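Local coordinates for protein farnesyl pyrophosphate synthetase (Staphylococcus aureus, PDB 5H9D) that probably catalyses the magnesium-dependent elongation of prenyl diphosphates to heptaprenyl diphosphate, together with a second, different subunit, at residues Phe47-Ser52 / Gln63-Ala68; Ile21-Ser26 / Gly110-Ala115; Gly198-Met203 / Ser289-Leu294; Gln156-Tyr161 / Ile234-Leu239. All coordinates share one frame; numbering follows the deposited sequence.

Contact 1: Phe47-Ser52 / Gln63-Ala68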
loop_
_atom_site.group_PDB
_atom_site.type_symbol
_atom_site.label_atom_id
_atom_site.label_comp_id
_atom_site.label_asym_id
_atom_site.label_seq_id
_atom_site.Cartn_x
_atom_site.Cartn_y
_atom_site.Cartn_z
ATOM N N PHE A 47 5.032 -16.811 -2.516
ATOM C CA PHE A 47 3.774 -17.490 -2.300
ATOM C C PHE A 47 2.873 -17.488 -3.525
ATOM O O PHE A 47 2.086 -18.400 -3.699
ATOM C CB PHE A 47 3.054 -16.888 -1.098
ATOM C CG PHE A 47 3.534 -17.430 0.205
ATOM C CD1 PHE A 47 3.492 -18.793 0.450
ATOM C CD2 PHE A 47 4.074 -16.601 1.153
ATOM C CE1 PHE A 47 3.987 -19.316 1.616
ATOM C CE2 PHE A 47 4.576 -17.111 2.333
ATOM C CZ PHE A 47 4.537 -18.467 2.574
ATOM N N VAL A 48 2.986 -16.476 -4.379
ATOM C CA VAL A 48 2.156 -16.420 -5.577
ATOM C C VAL A 48 2.581 -17.534 -6.554
ATOM O O VAL A 48 1.731 -18.304 -7.029
ATOM C CB VAL A 48 2.249 -15.044 -6.276
ATOM C CG1 VAL A 48 1.384 -15.029 -7.508
ATOM C CG2 VAL A 48 1.818 -13.954 -5.331
ATOM N N ILE A 49 3.883 -17.613 -6.859
ATOM C CA ILE A 49 4.388 -18.663 -7.744
ATOM C C ILE A 49 3.901 -20.020 -7.159
ATOM O O ILE A 49 3.092 -20.694 -7.777
ATOM C CB ILE A 49 5.979 -18.614 -7.859
ATOM C CG1 ILE A 49 6.429 -17.704 -9.013
ATOM C CG2 ILE A 49 6.563 -20.004 -8.128
ATOM C CD1 ILE A 49 6.477 -16.259 -8.659
ATOM N N LEU A 50 4.364 -20.381 -5.958
ATOM C CA LEU A 50 3.985 -21.636 -5.277
ATOM C C LEU A 50 2.495 -21.937 -5.233
ATOM O O LEU A 50 2.095 -23.060 -5.502
ATOM C CB LEU A 50 4.512 -21.674 -3.841
ATOM C CG LEU A 50 5.808 -22.448 -3.656
ATOM C CD1 LEU A 50 6.053 -22.622 -2.191
ATOM C CD2 LEU A 50 5.708 -23.800 -4.341
ATOM N N SER A 51 1.685 -20.943 -4.878
ATOM C CA SER A 51 0.234 -21.106 -4.833
ATOM C C SER A 51 -0.356 -21.482 -6.185
ATOM O O SER A 51 -1.467 -21.974 -6.251
ATOM C CB SER A 51 -0.457 -19.807 -4.385
ATOM O OG SER A 51 -0.276 -19.568 -3.007
ATOM N N SER A 52 0.364 -21.241 -7.266
ATOM C CA SER A 52 -0.194 -21.553 -8.564
ATOM C C SER A 52 0.081 -22.954 -9.068
ATOM O O SER A 52 -0.544 -23.364 -10.027
ATOM C CB SER A 52 0.274 -20.542 -9.606
ATOM O OG SER A 52 1.607 -20.795 -9.988
ATOM N N GLN A 63 1.023 -14.831 -16.726
ATOM C CA GLN A 63 -0.000 -14.193 -15.917
ATOM C C GLN A 63 0.297 -14.305 -14.425
ATOM O O GLN A 63 -0.049 -13.400 -13.659
ATOM C CB GLN A 63 -1.383 -14.803 -16.207
ATOM C CG GLN A 63 -2.413 -14.458 -15.138
ATOM C CD GLN A 63 -3.819 -14.870 -15.477
ATOM O OE1 GLN A 63 -4.716 -14.759 -14.653
ATOM N NE2 GLN A 63 -4.025 -15.326 -16.690
ATOM N N THR A 64 0.921 -15.406 -14.005
ATOM C CA THR A 64 1.203 -15.569 -12.582
ATOM C C THR A 64 2.463 -14.795 -12.206
ATOM O O THR A 64 2.576 -14.311 -11.092
ATOM C CB THR A 64 1.327 -17.069 -12.154
ATOM O OG1 THR A 64 2.528 -17.615 -12.688
ATOM C CG2 THR A 64 0.169 -17.907 -12.678
ATOM N N TYR A 65 3.402 -14.653 -13.136
ATOM C CA TYR A 65 4.600 -13.876 -12.856
ATOM C C TYR A 65 4.210 -12.427 -12.763
ATOM O O TYR A 65 4.862 -11.657 -12.052
ATOM C CB TYR A 65 5.609 -13.983 -13.973
ATOM C CG TYR A 65 6.374 -15.256 -13.976
ATOM C CD1 TYR A 65 7.206 -15.594 -12.917
ATOM C CD2 TYR A 65 6.243 -16.147 -15.026
ATOM C CE1 TYR A 65 7.885 -16.796 -12.898
ATOM C CE2 TYR A 65 6.924 -17.364 -15.016
ATOM C CZ TYR A 65 7.733 -17.680 -13.950
ATOM O OH TYR A 65 8.347 -18.905 -13.931
ATOM N N GLN A 66 3.169 -12.038 -13.505
ATOM C CA GLN A 66 2.740 -10.655 -13.478
ATOM C C GLN A 66 2.044 -10.317 -12.155
ATOM O O GLN A 66 2.161 -9.196 -11.646
ATOM C CB GLN A 66 1.827 -10.345 -14.667
ATOM C CG GLN A 66 2.507 -10.351 -16.052
ATOM C CD GLN A 66 3.627 -9.323 -16.189
ATOM O OE1 GLN A 66 3.447 -8.148 -15.873
ATOM N NE2 GLN A 66 4.785 -9.765 -16.677
ATOM N N VAL A 67 1.334 -11.270 -11.569
ATOM C CA VAL A 67 0.683 -10.956 -10.304
ATOM C C VAL A 67 1.763 -10.899 -9.221
ATOM O O VAL A 67 1.691 -10.125 -8.276
ATOM C CB VAL A 67 -0.427 -11.993 -9.958
ATOM C CG1 VAL A 67 -1.132 -11.595 -8.678
ATOM C CG2 VAL A 67 -1.437 -12.023 -11.076
ATOM N N ALA A 68 2.782 -11.709 -9.398
ATOM C CA ALA A 68 3.912 -11.731 -8.472
ATOM C C ALA A 68 4.627 -10.361 -8.484
ATOM O O ALA A 68 4.913 -9.804 -7.419
ATOM C CB ALA A 68 4.877 -12.875 -8.859
#

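Contact 2: Ile21-Ser26 / Gly110-Ala115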
loop_
_atom_site.group_PDB
_atom_site.type_symbol
_atom_site.label_atom_id
_atom_site.label_comp_id
_atom_site.label_asym_id
_atom_site.label_seq_id
_atom_site.Cartn_x
_atom_site.Cartn_y
_atom_site.Cartn_z
ATOM N N ILE A 21 10.360 -1.020 -13.086
ATOM C CA ILE A 21 10.762 0.136 -12.317
ATOM C C ILE A 21 11.371 1.301 -13.127
ATOM O O ILE A 21 11.487 2.444 -12.653
ATOM C CB ILE A 21 11.697 -0.374 -11.169
ATOM C CG1 ILE A 21 11.003 -0.129 -9.845
ATOM C CG2 ILE A 21 13.055 0.256 -11.204
ATOM C CD1 ILE A 21 9.622 -0.633 -9.833
ATOM N N LYS A 22 11.740 1.013 -14.363
ATOM C CA LYS A 22 12.331 2.033 -15.205
ATOM C C LYS A 22 11.324 3.157 -15.443
ATOM O O LYS A 22 10.133 2.907 -15.672
ATOM C CB LYS A 22 12.829 1.375 -16.497
ATOM C CG LYS A 22 13.966 0.412 -16.176
ATOM C CD LYS A 22 14.651 -0.188 -17.378
ATOM C CE LYS A 22 15.924 -0.927 -16.928
ATOM N NZ LYS A 22 16.617 -1.636 -18.056
ATOM N N SER A 23 11.788 4.400 -15.366
ATOM C CA SER A 23 10.879 5.517 -15.547
ATOM C C SER A 23 11.384 6.668 -16.410
ATOM O O SER A 23 12.576 6.866 -16.582
ATOM C CB SER A 23 10.473 6.048 -14.151
ATOM O OG SER A 23 9.977 7.379 -14.157
ATOM N N LYS A 24 10.439 7.439 -16.940
ATOM C CA LYS A 24 10.758 8.601 -17.717
ATOM C C LYS A 24 11.426 9.600 -16.769
ATOM O O LYS A 24 12.175 10.468 -17.215
ATOM C CB LYS A 24 9.495 9.190 -18.312
ATOM C CG LYS A 24 9.031 8.477 -19.561
ATOM C CD LYS A 24 8.120 9.354 -20.416
ATOM C CE LYS A 24 6.741 8.684 -20.673
ATOM N NZ LYS A 24 5.692 9.657 -21.209
ATOM N N ASP A 25 11.143 9.504 -15.466
ATOM C CA ASP A 25 11.787 10.389 -14.479
ATOM C C ASP A 25 12.890 9.596 -13.797
ATOM O O ASP A 25 12.651 8.559 -13.177
ATOM C CB ASP A 25 10.816 10.929 -13.400
ATOM C CG ASP A 25 11.533 11.833 -12.356
ATOM O OD1 ASP A 25 12.188 11.309 -11.419
ATOM O OD2 ASP A 25 11.453 13.079 -12.471
ATOM N N SER A 26 14.091 10.139 -13.918
ATOM C CA SER A 26 15.316 9.567 -13.412
ATOM C C SER A 26 15.349 9.224 -11.912
ATOM O O SER A 26 15.680 8.107 -11.523
ATOM C CB SER A 26 16.437 10.523 -13.796
ATOM O OG SER A 26 17.676 10.120 -13.266
ATOM N N GLY A 110 6.356 6.209 -3.842
ATOM C CA GLY A 110 5.314 5.318 -3.382
ATOM C C GLY A 110 4.122 5.321 -4.323
ATOM O O GLY A 110 3.569 4.257 -4.607
ATOM N N ASN A 111 3.710 6.496 -4.800
ATOM C CA ASN A 111 2.574 6.578 -5.725
ATOM C C ASN A 111 2.940 5.855 -7.018
ATOM O O ASN A 111 2.126 5.101 -7.606
ATOM C CB ASN A 111 2.229 8.028 -6.075
ATOM C CG ASN A 111 1.855 8.860 -4.873
ATOM O OD1 ASN A 111 1.306 8.355 -3.900
ATOM N ND2 ASN A 111 2.141 10.146 -4.942
ATOM N N PHE A 112 4.171 6.105 -7.460
ATOM C CA PHE A 112 4.706 5.496 -8.668
ATOM C C PHE A 112 4.598 3.965 -8.587
ATOM O O PHE A 112 3.991 3.331 -9.439
ATOM C CB PHE A 112 6.162 5.977 -8.811
ATOM C CG PHE A 112 6.940 5.336 -9.919
ATOM C CD1 PHE A 112 6.668 5.634 -11.244
ATOM C CD2 PHE A 112 7.996 4.465 -9.630
ATOM C CE1 PHE A 112 7.437 5.079 -12.270
ATOM C CE2 PHE A 112 8.761 3.910 -10.642
ATOM C CZ PHE A 112 8.482 4.219 -11.967
ATOM N N LEU A 113 5.171 3.401 -7.531
ATOM C CA LEU A 113 5.221 1.958 -7.294
ATOM C C LEU A 113 3.849 1.347 -7.257
ATOM O O LEU A 113 3.619 0.244 -7.752
ATOM C CB LEU A 113 5.986 1.652 -5.971
ATOM C CG LEU A 113 7.494 1.963 -6.033
ATOM C CD1 LEU A 113 8.209 1.714 -4.742
ATOM C CD2 LEU A 113 8.100 1.088 -7.103
ATOM N N LEU A 114 2.929 2.084 -6.661
ATOM C CA LEU A 114 1.560 1.636 -6.520
ATOM C C LEU A 114 0.850 1.652 -7.874
ATOM O O LEU A 114 0.139 0.716 -8.202
ATOM C CB LEU A 114 0.860 2.571 -5.567
ATOM C CG LEU A 114 -0.252 2.029 -4.718
ATOM C CD1 LEU A 114 0.358 1.106 -3.676
ATOM C CD2 LEU A 114 -0.983 3.226 -4.073
ATOM N N ALA A 115 1.044 2.715 -8.656
ATOM C CA ALA A 115 0.393 2.804 -9.962
ATOM C C ALA A 115 0.819 1.652 -10.860
ATOM O O ALA A 115 -0.004 1.094 -11.602
ATOM C CB ALA A 115 0.722 4.149 -10.645
#

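Contact 3: Gly198-Met203 / Ser289-Leu294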
loop_
_atom_site.group_PDB
_atom_site.type_symbol
_atom_site.label_atom_id
_atom_site.label_comp_id
_atom_site.label_asym_id
_atom_site.label_seq_id
_atom_site.Cartn_x
_atom_site.Cartn_y
_atom_site.Cartn_z
ATOM N N GLY A 198 -2.273 -19.303 3.404
ATOM C CA GLY A 198 -1.600 -18.021 3.352
ATOM C C GLY A 198 -1.964 -17.105 4.509
ATOM O O GLY A 198 -1.102 -16.452 5.090
ATOM N N HIS A 199 -3.247 -17.038 4.847
ATOM C CA HIS A 199 -3.653 -16.194 5.950
ATOM C C HIS A 199 -2.988 -16.608 7.259
ATOM O O HIS A 199 -2.549 -15.738 8.005
ATOM C CB HIS A 199 -5.176 -16.193 6.088
ATOM C CG HIS A 199 -5.663 -15.645 7.391
ATOM N ND1 HIS A 199 -5.738 -16.405 8.534
ATOM C CD2 HIS A 199 -6.036 -14.401 7.749
ATOM C CE1 HIS A 199 -6.133 -15.653 9.542
ATOM N NE2 HIS A 199 -6.321 -14.431 9.089
ATOM N N TYR A 200 -2.910 -17.915 7.537
ATOM C CA TYR A 200 -2.254 -18.405 8.777
ATOM C C TYR A 200 -0.737 -18.126 8.784
ATOM O O TYR A 200 -0.174 -17.808 9.828
ATOM C CB TYR A 200 -2.462 -19.926 9.014
ATOM C CG TYR A 200 -3.893 -20.379 9.250
ATOM C CD1 TYR A 200 -4.809 -19.560 9.908
ATOM C CD2 TYR A 200 -4.316 -21.644 8.849
ATOM C CE1 TYR A 200 -6.099 -19.984 10.164
ATOM C CE2 TYR A 200 -5.601 -22.084 9.104
ATOM C CZ TYR A 200 -6.493 -21.246 9.768
ATOM O OH TYR A 200 -7.766 -21.683 10.072
ATOM N N ILE A 201 -0.080 -18.264 7.632
ATOM C CA ILE A 201 1.344 -17.996 7.556
ATOM C C ILE A 201 1.567 -16.530 7.867
ATOM O O ILE A 201 2.472 -16.191 8.614
ATOM C CB ILE A 201 1.896 -18.328 6.155
ATOM C CG1 ILE A 201 2.341 -19.792 6.139
ATOM C CG2 ILE A 201 3.038 -17.325 5.749
ATOM C CD1 ILE A 201 1.892 -20.518 4.923
ATOM N N GLY A 202 0.719 -15.671 7.295
ATOM C CA GLY A 202 0.801 -14.238 7.519
ATOM C C GLY A 202 0.624 -13.822 8.971
ATOM O O GLY A 202 1.300 -12.910 9.428
ATOM N N MET A 203 -0.290 -14.461 9.695
ATOM C CA MET A 203 -0.504 -14.139 11.110
ATOM C C MET A 203 0.740 -14.539 11.895
ATOM O O MET A 203 1.257 -13.766 12.713
ATOM C CB MET A 203 -1.731 -14.885 11.667
ATOM C CG MET A 203 -3.065 -14.479 11.010
ATOM S SD MET A 203 -3.600 -12.827 11.442
ATOM C CE MET A 203 -3.731 -12.951 13.236
ATOM N N SER A 289 0.965 -24.513 12.597
ATOM C CA SER A 289 0.408 -25.858 12.500
ATOM C C SER A 289 -0.911 -25.753 11.754
ATOM O O SER A 289 -1.202 -26.546 10.875
ATOM C CB SER A 289 0.135 -26.437 13.883
ATOM O OG SER A 289 1.308 -26.449 14.660
ATOM N N LYS A 290 -1.728 -24.778 12.103
ATOM C CA LYS A 290 -2.979 -24.650 11.387
ATOM C C LYS A 290 -2.668 -24.597 9.896
ATOM O O LYS A 290 -3.461 -25.062 9.071
ATOM C CB LYS A 290 -3.754 -23.386 11.810
ATOM C CG LYS A 290 -4.833 -23.637 12.860
ATOM C CD LYS A 290 -5.496 -22.333 13.279
ATOM C CE LYS A 290 -6.720 -22.570 14.132
ATOM N NZ LYS A 290 -7.706 -23.456 13.429
ATOM N N ALA A 291 -1.508 -24.050 9.543
ATOM C CA ALA A 291 -1.171 -23.945 8.129
ATOM C C ALA A 291 -0.624 -25.255 7.590
ATOM O O ALA A 291 -0.972 -25.656 6.485
ATOM C CB ALA A 291 -0.174 -22.806 7.894
ATOM N N LEU A 292 0.225 -25.924 8.370
ATOM C CA LEU A 292 0.811 -27.203 7.960
ATOM C C LEU A 292 -0.235 -28.301 7.817
ATOM O O LEU A 292 -0.116 -29.169 6.969
ATOM C CB LEU A 292 1.889 -27.609 8.949
ATOM C CG LEU A 292 3.111 -26.748 8.638
ATOM C CD1 LEU A 292 4.062 -26.695 9.795
ATOM C CD2 LEU A 292 3.800 -27.333 7.419
ATOM N N ASN A 293 -1.271 -28.245 8.643
ATOM C CA ASN A 293 -2.342 -29.226 8.568
ATOM C C ASN A 293 -2.999 -29.137 7.186
ATOM O O ASN A 293 -3.171 -30.144 6.494
ATOM C CB ASN A 293 -3.386 -28.977 9.676
ATOM C CG ASN A 293 -4.651 -29.805 9.485
ATOM O OD1 ASN A 293 -4.599 -31.041 9.414
ATOM N ND2 ASN A 293 -5.793 -29.128 9.392
ATOM N N LEU A 294 -3.353 -27.924 6.789
ATOM C CA LEU A 294 -3.987 -27.680 5.502
ATOM C C LEU A 294 -3.069 -27.933 4.312
ATOM O O LEU A 294 -3.543 -28.217 3.216
ATOM C CB LEU A 294 -4.476 -26.233 5.438
ATOM C CG LEU A 294 -5.729 -25.855 6.223
ATOM C CD1 LEU A 294 -5.948 -24.372 6.110
ATOM C CD2 LEU A 294 -6.937 -26.592 5.655
#

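Contact 4: Gln156-Tyr161 / Ile234-Leu239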
loop_
_atom_site.group_PDB
_atom_site.type_symbol
_atom_site.label_atom_id
_atom_site.label_comp_id
_atom_site.label_asym_id
_atom_site.label_seq_id
_atom_site.Cartn_x
_atom_site.Cartn_y
_atom_site.Cartn_z
ATOM N N GLN A 156 -5.996 -1.516 24.978
ATOM C CA GLN A 156 -6.435 -2.317 23.879
ATOM C C GLN A 156 -6.411 -3.817 24.213
ATOM O O GLN A 156 -5.652 -4.272 25.069
ATOM C CB GLN A 156 -5.577 -1.991 22.671
ATOM C CG GLN A 156 -4.259 -2.688 22.670
ATOM C CD GLN A 156 -3.985 -3.334 21.335
ATOM O OE1 GLN A 156 -4.900 -3.518 20.513
ATOM N NE2 GLN A 156 -2.724 -3.696 21.105
ATOM N N THR A 157 -7.249 -4.580 23.520
ATOM C CA THR A 157 -7.363 -6.014 23.745
ATOM C C THR A 157 -6.618 -6.931 22.722
ATOM O O THR A 157 -6.293 -6.527 21.589
ATOM C CB THR A 157 -8.862 -6.384 23.804
ATOM O OG1 THR A 157 -9.041 -7.543 24.626
ATOM C CG2 THR A 157 -9.409 -6.649 22.400
ATOM N N ILE A 158 -6.331 -8.162 23.140
ATOM C CA ILE A 158 -5.652 -9.101 22.261
ATOM C C ILE A 158 -6.462 -9.401 21.004
ATOM O O ILE A 158 -5.935 -9.349 19.893
ATOM C CB ILE A 158 -5.315 -10.412 22.993
ATOM C CG1 ILE A 158 -4.081 -10.178 23.872
ATOM C CG2 ILE A 158 -5.058 -11.519 21.993
ATOM C CD1 ILE A 158 -3.570 -11.385 24.547
ATOM N N ILE A 159 -7.740 -9.707 21.172
ATOM C CA ILE A 159 -8.600 -9.989 20.034
ATOM C C ILE A 159 -8.460 -8.822 19.048
ATOM O O ILE A 159 -8.602 -8.978 17.826
ATOM C CB ILE A 159 -10.087 -10.146 20.507
ATOM C CG1 ILE A 159 -10.804 -11.234 19.700
ATOM C CG2 ILE A 159 -10.823 -8.828 20.411
ATOM C CD1 ILE A 159 -11.127 -10.853 18.306
ATOM N N ASN A 160 -8.139 -7.651 19.585
ATOM C CA ASN A 160 -8.003 -6.459 18.762
ATOM C C ASN A 160 -6.588 -6.305 18.155
ATOM O O ASN A 160 -6.411 -5.644 17.128
ATOM C CB ASN A 160 -8.392 -5.242 19.609
ATOM C CG ASN A 160 -8.470 -3.964 18.803
ATOM O OD1 ASN A 160 -9.365 -3.791 17.952
ATOM N ND2 ASN A 160 -7.530 -3.047 19.066
ATOM N N TYR A 161 -5.583 -6.905 18.793
ATOM C CA TYR A 161 -4.222 -6.833 18.267
ATOM C C TYR A 161 -4.159 -7.763 17.069
ATOM O O TYR A 161 -3.496 -7.464 16.091
ATOM C CB TYR A 161 -3.187 -7.232 19.334
ATOM C CG TYR A 161 -1.913 -7.807 18.762
ATOM C CD1 TYR A 161 -1.876 -9.142 18.316
ATOM C CD2 TYR A 161 -0.782 -7.013 18.561
ATOM C CE1 TYR A 161 -0.779 -9.659 17.681
ATOM C CE2 TYR A 161 0.348 -7.522 17.916
ATOM C CZ TYR A 161 0.332 -8.853 17.470
ATOM O OH TYR A 161 1.383 -9.393 16.748
ATOM N N ILE A 234 1.787 -1.516 21.033
ATOM C CA ILE A 234 1.610 -2.542 22.051
ATOM C C ILE A 234 1.314 -3.873 21.353
ATOM O O ILE A 234 0.180 -4.162 21.014
ATOM C CB ILE A 234 0.453 -2.174 22.946
ATOM C CG1 ILE A 234 0.590 -0.708 23.358
ATOM C CG2 ILE A 234 0.406 -3.088 24.124
ATOM C CD1 ILE A 234 1.882 -0.370 24.045
ATOM N N THR A 235 2.348 -4.689 21.171
ATOM C CA THR A 235 2.230 -5.940 20.456
ATOM C C THR A 235 2.016 -7.157 21.352
ATOM O O THR A 235 2.143 -7.058 22.572
ATOM C CB THR A 235 3.460 -6.112 19.565
ATOM O OG1 THR A 235 4.626 -6.255 20.385
ATOM C CG2 THR A 235 3.649 -4.857 18.678
ATOM N N LEU A 236 1.700 -8.300 20.741
ATOM C CA LEU A 236 1.401 -9.510 21.490
ATOM C C LEU A 236 2.248 -9.771 22.748
ATOM O O LEU A 236 1.698 -9.981 23.833
ATOM C CB LEU A 236 1.416 -10.740 20.559
ATOM C CG LEU A 236 0.838 -12.020 21.186
ATOM C CD1 LEU A 236 -0.552 -11.692 21.655
ATOM C CD2 LEU A 236 0.810 -13.190 20.238
ATOM N N PRO A 237 3.585 -9.763 22.630
ATOM C CA PRO A 237 4.379 -10.013 23.844
ATOM C C PRO A 237 3.920 -9.118 25.002
ATOM O O PRO A 237 3.626 -9.587 26.103
ATOM C CB PRO A 237 5.792 -9.667 23.412
ATOM C CG PRO A 237 5.760 -9.918 21.941
ATOM C CD PRO A 237 4.450 -9.376 21.514
ATOM N N ILE A 238 3.825 -7.823 24.715
ATOM C CA ILE A 238 3.430 -6.838 25.708
ATOM C C ILE A 238 2.006 -6.948 26.230
ATOM O O ILE A 238 1.733 -6.517 27.339
ATOM C CB ILE A 238 3.697 -5.426 25.184
ATOM C CG1 ILE A 238 5.119 -5.375 24.590
ATOM C CG2 ILE A 238 3.600 -4.434 26.328
ATOM C CD1 ILE A 238 5.563 -4.027 24.095
ATOM N N LEU A 239 1.102 -7.527 25.446
ATOM C CA LEU A 239 -0.288 -7.696 25.874
ATOM C C LEU A 239 -0.361 -8.868 26.844
ATOM O O LEU A 239 -1.164 -8.865 27.778
ATOM C CB LEU A 239 -1.192 -7.979 24.669
ATOM C CG LEU A 239 -1.424 -6.755 23.786
ATOM C CD1 LEU A 239 -1.807 -7.134 22.355
ATOM C CD2 LEU A 239 -2.508 -5.922 24.426
#

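Contact 1: Phe47-Ser52 / Gln63-Ala68
Val48 presses its CG1 methyl against the backbone of helix 62-85, alongside the turn that runs from Thr64 to Ala68. CG1, anti to its own backbone N (chi1 180°), comes 3.8 Å from Thr64 O and 4.1 Å from Ala68 N, the two ends of a main-chain helix bond. The same branch touches Val67, and Val48 CB lies 4.3 Å from Ala68 CB. One residue on, Ile49 reaches across with its end carbon: CD1 packs 3.7 Å from Ala68 CB, and CG1 meets Tyr65 CE1 obliquely at 4.2 Å. Farther along, Ser52 offers only carbon to the other helix, CB to Thr64 CG2 at 4.0 Å. Its hydroxyl is turned back on its own chain, OG donating to Ile49 O (2.7 Å) in the carbonyl plane on a lone pair, with a C=O...donor angle of 144°. Ser52 N uses the same carbonyl, so two donors hold Ile49 O. Thr64 OG1 is bonded to Ser61 O, just ahead of the helix, while Tyr65 OH reaches Glu9. Side chain meets side chain here through carbon, and all seven touching residues are buried. Helices 43-51 and 62-85, consecutive in the chain, pair as an antiparallel hairpin of the all-alpha prenyl synthase fold, 154° between the directions of the two segments and 9.0 Å between their axes at closest approach. Helix 158-183 covers one flank, with Ser176 on Val48 and Val179 on Val67; helix 6-20 brings Val13 onto Ile49 and Ala68, and helix 302-315 packs on Phe47 and Leu50.

Contact 2: Ile21-Ser26 / Gly110-Ala115
Ile21 and Ser23, in the loop between helix 6-20 and helix 26-38, pack on Phe112 and Leu113 of helix 103-121, a loop-on-helix contact at the interface with the subunit 1 protein. Phe112 extends toward the loop, its CG anti to the backbone N (chi1 174°). The tip of the ring meets the main chain edge-on: Ile21 O lies in the ring plane, 3.6 Å from Phe112 CZ. Ser23 CB approaches the same CZ obliquely at 3.5 Å. A second point of contact is purely aliphatic, with Ile21 CD1 3.6 Å from Leu113 CD2. The loop has its own bracing: Ser23 OG accepts from Asp25 N (2.8 Å, N-H...O 153°) in an ST turn, and Asp25 N-caps helix 26-38 by bonding Leu28 N through OD1. Ser23 OG is also bonded to Glu106 of the subunit 1 chain, which packs Val102 on Phe112. Ser23 OG and the Asp25 carboxylate are thus tied down by the turn, the cap and the partner chain, while the helix meets the loop with hydrocarbon. A carbonyl oxygen facing the slightly positive rim of an aromatic ring probably adds a small electrostatic attraction to the van der Waals contact.

Contact 3: Gly198-Met203 / Ser289-Leu294
Tyr200 and Lys290 make the CH-pi part of this contact. Lys290 CB stands over one face of the phenol ring, 3.7 Å from its centroid and 24° off the normal, displaced toward the rim. Farther out, the aliphatic chain continues across the ring obliquely, and Lys290 CD lies 3.8 Å from Tyr200 CZ. The lysine chain bends at its last torsion (chi4 -56°), which carries NZ to 3.8 Å from Tyr200 OH, a proximity and not a bond. The remaining interactions are apolar. Tyr200 CB abuts Ala291 CB at 3.8 Å, at the level where the two backbones are closest, the CA atoms of Tyr200 and Ala291 being 5.7 Å apart. At the ring's CE2 corner Leu294 CD1 approaches obliquely, also at 3.8 Å, and Ile201 CD1 reaches Ala291 CB at 4.3 Å. Tyr200 thus meets three residues of the opposite helix, Lys290, Ala291 and Leu294. The helix segments run nearly antiparallel, at 155°, with axes 8.4 Å apart, an antiparallel helix pair of the all-alpha prenyl synthase fold. Aromatic packing from a bound peptide reaches Tyr200 and Lys290. Around them, Tyr287 of helix 276-296 also touches Tyr200, helix 158-183 packs on His199 and Met203, and helix 302-315 brings Thr311 onto Ile201 and Leu292.

Contact 4: Gln156-Tyr161 / Ile234-Leu239
Ile234 comes first, its carbonyl O 2.9 Å from Gln156 NE2 and hydrogen-bonded to Arg164. The oxygen of that amide is held within its own segment: Gln156 OE1 accepts from Asn160 ND2 (3.0 Å) in the carbonyl plane, which helps to fix the group's rotation. Thr235, at the N-cap position of helix 236-243, puts its CA 3.5 Å from Tyr161 CE2. With Leu236 the chain passes over the phenol: its N stands 3.2 Å above the plane of the Tyr161 ring, toward the rim, and its CB makes a CH-pi contact, 4.1 Å from the ring centroid and 26° off the normal. Leu236 CD1 meets Ile158 CD1 at 4.2 Å. A turn later, Leu239 touches three partners: CB is 3.7 Å from Ile158 CG1, the two side chains running in opposite senses, CD1 meets Tyr161 CB, and CD2 rests near Gln156 O. Tyr161 CG is anti to the backbone N (chi1 153°), the ring lies under Leu236 N, and its OH is bonded to Asp210. Two helix starts thus pack together in the all-alpha prenyl synthase fold, with Tyr161 bonded to the Asp-Asp-Val-Leu-Asp sequence containing Asp210, consistent with the family's second aspartate-rich motif.

Contacts 1 and 3 touch: their centres are 18 Å apart and Phe47 CZ packs on Ile201 CG2 at 3.7 Å. Contact 4 lies farther along the bundle, 20 Å from contact 3 between centres, and its segments alternate with those of contact 3 along the chain, through helices 158-183 and 188-215, which follow each other. Contact 2 closes a long loop in which contact 1 is nested; it lies on the opposite side of the chain's centre from contacts 3 and 4, about 34 and 37 Å away between centres. The four contacts thus sample the helical fold from the subunit interface at one side to the aspartate-rich region at the other.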